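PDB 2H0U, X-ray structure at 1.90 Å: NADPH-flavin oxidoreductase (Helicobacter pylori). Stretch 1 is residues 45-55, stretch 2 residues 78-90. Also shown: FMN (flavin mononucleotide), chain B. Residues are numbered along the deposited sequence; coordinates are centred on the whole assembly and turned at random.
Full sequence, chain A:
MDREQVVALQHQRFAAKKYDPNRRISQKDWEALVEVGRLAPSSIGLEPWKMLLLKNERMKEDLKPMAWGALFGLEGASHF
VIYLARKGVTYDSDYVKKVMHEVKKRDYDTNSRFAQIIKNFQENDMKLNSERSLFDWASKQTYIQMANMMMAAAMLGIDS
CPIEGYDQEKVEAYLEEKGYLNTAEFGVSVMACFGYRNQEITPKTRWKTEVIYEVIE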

# COMPACT_ATOMS: atom_id res chain seq x y z
N GLY A 45 13.47 1.94 5.03
CA GLY A 45 13.51 0.61 5.61
C GLY A 45 13.12 0.43 7.08
O GLY A 45 13.66 -0.47 7.75
N LEU A 46 12.22 1.26 7.60
CA LEU A 46 12.00 1.29 9.06
C LEU A 46 11.08 0.17 9.53
O LEU A 46 11.03 -0.11 10.72
N GLU A 47 10.38 -0.51 8.60
CA GLU A 47 9.45 -1.61 8.95
C GLU A 47 8.57 -1.21 10.14
O GLU A 47 8.57 -1.90 11.17
N PRO A 48 7.81 -0.09 10.02
CA PRO A 48 7.16 0.44 11.21
C PRO A 48 5.84 -0.25 11.49
O PRO A 48 4.76 0.39 11.48
N TRP A 49 5.91 -1.57 11.68
CA TRP A 49 4.72 -2.41 11.65
C TRP A 49 4.80 -3.64 12.56
O TRP A 49 5.86 -4.03 13.01
N LYS A 50 3.63 -4.23 12.81
CA LYS A 50 3.60 -5.55 13.42
C LYS A 50 2.26 -6.16 13.04
O LYS A 50 1.23 -5.49 13.14
N MSE A 51 2.30 -7.42 12.61
CA MSE A 51 1.07 -8.13 12.21
C MSE A 51 0.55 -9.05 13.32
O MSE A 51 1.35 -9.76 13.94
N LEU A 52 -0.78 -9.14 13.47
CA LEU A 52 -1.38 -10.08 14.39
C LEU A 52 -2.27 -11.04 13.63
O LEU A 52 -3.09 -10.60 12.82
N LEU A 53 -2.11 -12.34 13.90
CA LEU A 53 -3.08 -13.33 13.41
C LEU A 53 -4.18 -13.54 14.46
O LEU A 53 -3.90 -13.99 15.59
N LEU A 54 -5.41 -13.20 14.09
CA LEU A 54 -6.52 -13.40 14.99
C LEU A 54 -6.98 -14.84 14.80
O LEU A 54 -7.69 -15.14 13.86
N LYS A 55 -6.44 -15.71 15.64
CA LYS A 55 -6.78 -17.13 15.63
C LYS A 55 -7.90 -17.38 16.64
O LYS A 55 -8.83 -18.16 16.39
N SER A 78 -9.88 -18.57 6.31
CA SER A 78 -8.91 -19.42 6.97
C SER A 78 -8.05 -18.63 7.99
O SER A 78 -7.82 -19.08 9.12
N HIS A 79 -7.59 -17.45 7.58
CA HIS A 79 -6.66 -16.68 8.38
C HIS A 79 -7.03 -15.19 8.38
O HIS A 79 -7.27 -14.57 7.34
N PHE A 80 -7.07 -14.58 9.56
CA PHE A 80 -7.47 -13.21 9.64
C PHE A 80 -6.33 -12.33 10.24
O PHE A 80 -5.95 -12.55 11.38
N VAL A 81 -5.84 -11.33 9.50
CA VAL A 81 -4.64 -10.56 9.92
C VAL A 81 -5.02 -9.13 10.28
O VAL A 81 -5.77 -8.49 9.57
N ILE A 82 -4.53 -8.65 11.43
CA ILE A 82 -4.69 -7.25 11.80
C ILE A 82 -3.31 -6.62 11.67
O ILE A 82 -2.34 -7.03 12.39
N TYR A 83 -3.20 -5.66 10.75
CA TYR A 83 -1.93 -4.96 10.51
C TYR A 83 -1.85 -3.76 11.45
O TYR A 83 -2.72 -2.91 11.42
N LEU A 84 -0.82 -3.74 12.29
CA LEU A 84 -0.53 -2.58 13.14
C LEU A 84 0.60 -1.76 12.53
O LEU A 84 1.49 -2.30 11.86
N ALA A 85 0.51 -0.45 12.74
CA ALA A 85 1.53 0.51 12.31
C ALA A 85 2.02 1.26 13.56
O ALA A 85 1.25 1.49 14.54
N ARG A 86 3.32 1.52 13.61
CA ARG A 86 3.87 2.21 14.77
C ARG A 86 3.57 3.71 14.77
O ARG A 86 3.51 4.36 13.71
N LYS A 87 3.39 4.24 15.96
CA LYS A 87 3.17 5.64 16.21
C LYS A 87 4.48 6.33 16.53
O LYS A 87 5.37 5.72 17.14
N GLY A 88 4.55 7.61 16.15
CA GLY A 88 5.65 8.53 16.55
C GLY A 88 7.00 8.05 16.03
O GLY A 88 7.99 8.10 16.74
N VAL A 89 7.04 7.65 14.77
CA VAL A 89 8.26 7.06 14.19
C VAL A 89 9.03 8.23 13.58
O VAL A 89 8.88 8.54 12.39
N THR A 90 9.79 8.90 14.43
CA THR A 90 10.46 10.18 14.11
C THR A 90 11.97 9.99 14.21
O THR A 90 12.41 9.02 14.78

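Six backbone hydrogen bonds fix the antiparallel pairing of strands 49-54 and 79-86. Arg86 N to Pro48 O, Leu84 N to Lys50 O, and Ile82 N to Leu52 O each measure 2.8 Å; the return bonds are Lys50 N to Leu84 O at 3.0 Å and Leu52 N to Ile82 O at 2.8 Å, with Leu54 N to Phe80 O (2.8 Å) closing the ladder. N-H...O angles of 151-166° support every assignment.

Waters extend the ladder at both ends. Water 1 accepts from Arg86 NE (2.8 Å) and donates to Glu47 O (2.9 Å) and Trp49 O (2.7 Å), so the extended Arg86 side chain (chi1 m, chi2 and chi3 t) is tied to stretch 1 through solvent. Water 2 accepts from Phe80 N (2.9 Å) and donates to Leu54 O (2.5 Å), bridging two backbone groups too far apart to bond directly.

The register sets the packing, since side chains of paired residues share a face. On one face lie Lys50, Leu52, Ile82 and Leu84. Leu52 and Leu84, both m,t, meet at CD1 to CD1, 3.9 Å; Ile82 (m,t) reaches Leu54 (t,p) through CD1 to CD2, 4.2 Å. Lys50 keeps its CB beside Leu84 CD1 (4.4 Å), while its all-t chain leads away and NZ is hydrogen-bonded elsewhere in the structure.

The other face carries Trp49, Met51, Leu53, Val81, Tyr83 and Ala85. Met51 is selenomethionine (m,t,m); its SE lies 3.8 Å from Tyr83 CE1 and approaches the ring obliquely, 57° off its normal. Leu53 (t,p) brings CD1 to 3.8 Å from His79 CD2 and 4.3 Å from Val81 CG2.

Beyond the strands, Val89 (t) receives Leu46 (m,t), CG1 to CD1 at 3.7 Å, and Pro48, CG2 to CB at 4.2 Å. FMN lies outside this packing, its O4' 3.6 Å from Gly45 CA.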

# COMPACT_ATOMS: atom_id res chain seq x y z
CB LEU A 46 11.45 2.64 9.53
CG LEU A 46 12.44 3.81 9.38
CD1 LEU A 46 11.66 5.11 9.71
CD2 LEU A 46 13.66 3.63 10.22
CB GLU A 47 10.23 -2.89 9.33
CG GLU A 47 11.10 -3.48 8.27
CD GLU A 47 12.07 -4.54 8.86
OE1 GLU A 47 11.59 -5.59 9.35
OE2 GLU A 47 13.28 -4.33 8.77
CB PRO A 48 6.94 1.90 10.83
CG PRO A 48 6.54 1.79 9.32
CD PRO A 48 7.50 0.72 8.81
CB TRP A 49 4.39 -2.84 10.22
CG TRP A 49 5.50 -3.50 9.44
CD1 TRP A 49 6.32 -4.51 9.87
CD2 TRP A 49 5.87 -3.21 8.09
NE1 TRP A 49 7.19 -4.86 8.86
CE2 TRP A 49 6.95 -4.06 7.76
CE3 TRP A 49 5.40 -2.29 7.13
CZ2 TRP A 49 7.53 -4.08 6.49
CZ3 TRP A 49 6.01 -2.28 5.85
CH2 TRP A 49 7.06 -3.18 5.55
CB LYS A 50 3.69 -5.47 14.96
CG LYS A 50 3.63 -6.88 15.60
CD LYS A 50 4.04 -6.82 17.08
CE LYS A 50 3.96 -8.26 17.65
NZ LYS A 50 4.52 -8.37 19.04
CB MSE A 51 1.39 -9.01 11.00
CG MSE A 51 1.69 -8.17 9.74
SE MSE A 51 2.11 -9.28 8.20
CE MSE A 51 3.83 -9.93 8.81
CB LEU A 52 -2.24 -9.35 15.48
CG LEU A 52 -1.62 -8.16 16.23
CD1 LEU A 52 -2.63 -7.42 17.10
CD2 LEU A 52 -0.39 -8.59 17.07
CB LEU A 53 -2.42 -14.67 13.09
CG LEU A 53 -3.38 -15.77 12.58
CD1 LEU A 53 -3.87 -15.45 11.15
CD2 LEU A 53 -2.73 -17.15 12.62
CB LEU A 54 -7.64 -12.37 14.77
CG LEU A 54 -8.72 -12.33 15.88
CD1 LEU A 54 -8.13 -12.18 17.28
CD2 LEU A 54 -9.71 -11.21 15.63
CB LYS A 55 -5.54 -17.97 15.95
CG LYS A 55 -5.72 -19.45 15.83
CD LYS A 55 -4.44 -20.09 15.32
CE LYS A 55 -4.55 -21.61 15.27
NZ LYS A 55 -3.93 -22.25 16.49
CB SER A 78 -8.03 -20.05 5.90
OG SER A 78 -7.09 -20.91 6.49
CB HIS A 79 -5.25 -16.87 7.81
CG HIS A 79 -4.64 -18.20 8.13
ND1 HIS A 79 -5.09 -19.38 7.58
CD2 HIS A 79 -3.62 -18.54 8.95
CE1 HIS A 79 -4.37 -20.39 8.04
NE2 HIS A 79 -3.46 -19.90 8.87
CB PHE A 80 -8.70 -13.15 10.50
CG PHE A 80 -9.39 -11.85 10.45
CD1 PHE A 80 -10.48 -11.69 9.62
CD2 PHE A 80 -8.97 -10.80 11.24
CE1 PHE A 80 -11.15 -10.49 9.56
CE2 PHE A 80 -9.63 -9.57 11.18
CZ PHE A 80 -10.72 -9.42 10.34
CB VAL A 81 -3.51 -10.61 8.83
CG1 VAL A 81 -2.30 -9.73 9.19
CG2 VAL A 81 -3.07 -12.08 8.59
CB ILE A 82 -5.21 -7.07 13.24
CG1 ILE A 82 -6.60 -7.77 13.36
CG2 ILE A 82 -5.27 -5.56 13.61
CD1 ILE A 82 -7.17 -7.94 14.86
CB TYR A 83 -1.84 -4.46 9.06
CG TYR A 83 -1.86 -5.62 8.08
CD1 TYR A 83 -0.66 -6.13 7.55
CD2 TYR A 83 -3.08 -6.17 7.67
CE1 TYR A 83 -0.66 -7.22 6.66
CE2 TYR A 83 -3.11 -7.27 6.74
CZ TYR A 83 -1.90 -7.75 6.25
OH TYR A 83 -1.91 -8.81 5.37
CB LEU A 84 -0.13 -3.00 14.56
CG LEU A 84 -0.96 -4.09 15.30
CD1 LEU A 84 -0.22 -4.37 16.64
CD2 LEU A 84 -2.44 -3.66 15.46
CB ALA A 85 0.94 1.46 11.31
CB ARG A 86 5.38 1.98 14.85
CG ARG A 86 5.74 0.59 15.35
CD ARG A 86 7.24 0.45 15.51
NE ARG A 86 7.59 -0.92 15.90
CZ ARG A 86 7.69 -1.33 17.16
NH1 ARG A 86 7.42 -0.50 18.16
NH2 ARG A 86 8.03 -2.60 17.42
CB LYS A 87 2.27 5.77 17.45
CG LYS A 87 0.87 5.25 17.18
CD LYS A 87 -0.01 5.46 18.35
CE LYS A 87 -1.44 5.16 17.90
NZ LYS A 87 -2.39 5.19 19.04
CB VAL A 89 7.93 5.97 13.15
CG1 VAL A 89 9.20 5.46 12.49
CG2 VAL A 89 7.21 4.78 13.83
CB THR A 90 10.05 11.32 15.07
OG1 THR A 90 10.35 10.96 16.43
CG2 THR A 90 8.57 11.68 14.92
N1 FMN B . 14.76 4.70 -1.59
C2 FMN B . 15.42 5.83 -2.03
O2 FMN B . 16.61 5.75 -2.31
N3 FMN B . 14.79 7.04 -2.12
C4 FMN B . 13.47 7.15 -1.75
O4 FMN B . 12.87 8.20 -1.97
C4A FMN B . 12.80 6.01 -1.26
N5 FMN B . 11.49 6.10 -0.88
C5A FMN B . 10.78 4.98 -0.49
C6 FMN B . 9.42 5.14 -0.14
C7 FMN B . 8.71 4.00 0.26
C7M FMN B . 7.21 4.09 0.26
C8 FMN B . 9.32 2.74 0.36
C8M FMN B . 8.45 1.48 0.51
C9 FMN B . 10.66 2.60 0.01
C9A FMN B . 11.40 3.73 -0.39
N10 FMN B . 12.76 3.62 -0.72
C10 FMN B . 13.44 4.77 -1.19
C1' FMN B . 13.51 2.32 -0.64
C2' FMN B . 13.64 1.81 0.80
O2' FMN B . 14.83 2.33 1.34
C3' FMN B . 13.70 0.28 0.71
O3' FMN B . 12.49 -0.23 0.19
C4' FMN B . 13.91 -0.44 2.04
O4' FMN B . 15.19 -0.10 2.53
C5' FMN B . 13.77 -1.97 1.97
O5' FMN B . 14.77 -2.44 1.05
P FMN B . 14.33 -3.29 -0.24
O1P FMN B . 13.27 -2.47 -0.94
O2P FMN B . 15.58 -3.44 -1.10
O3P FMN B . 13.79 -4.63 0.18
O HOH W 1 8.16 -2.83 13.90
O HOH W 2 -7.30 -16.46 11.75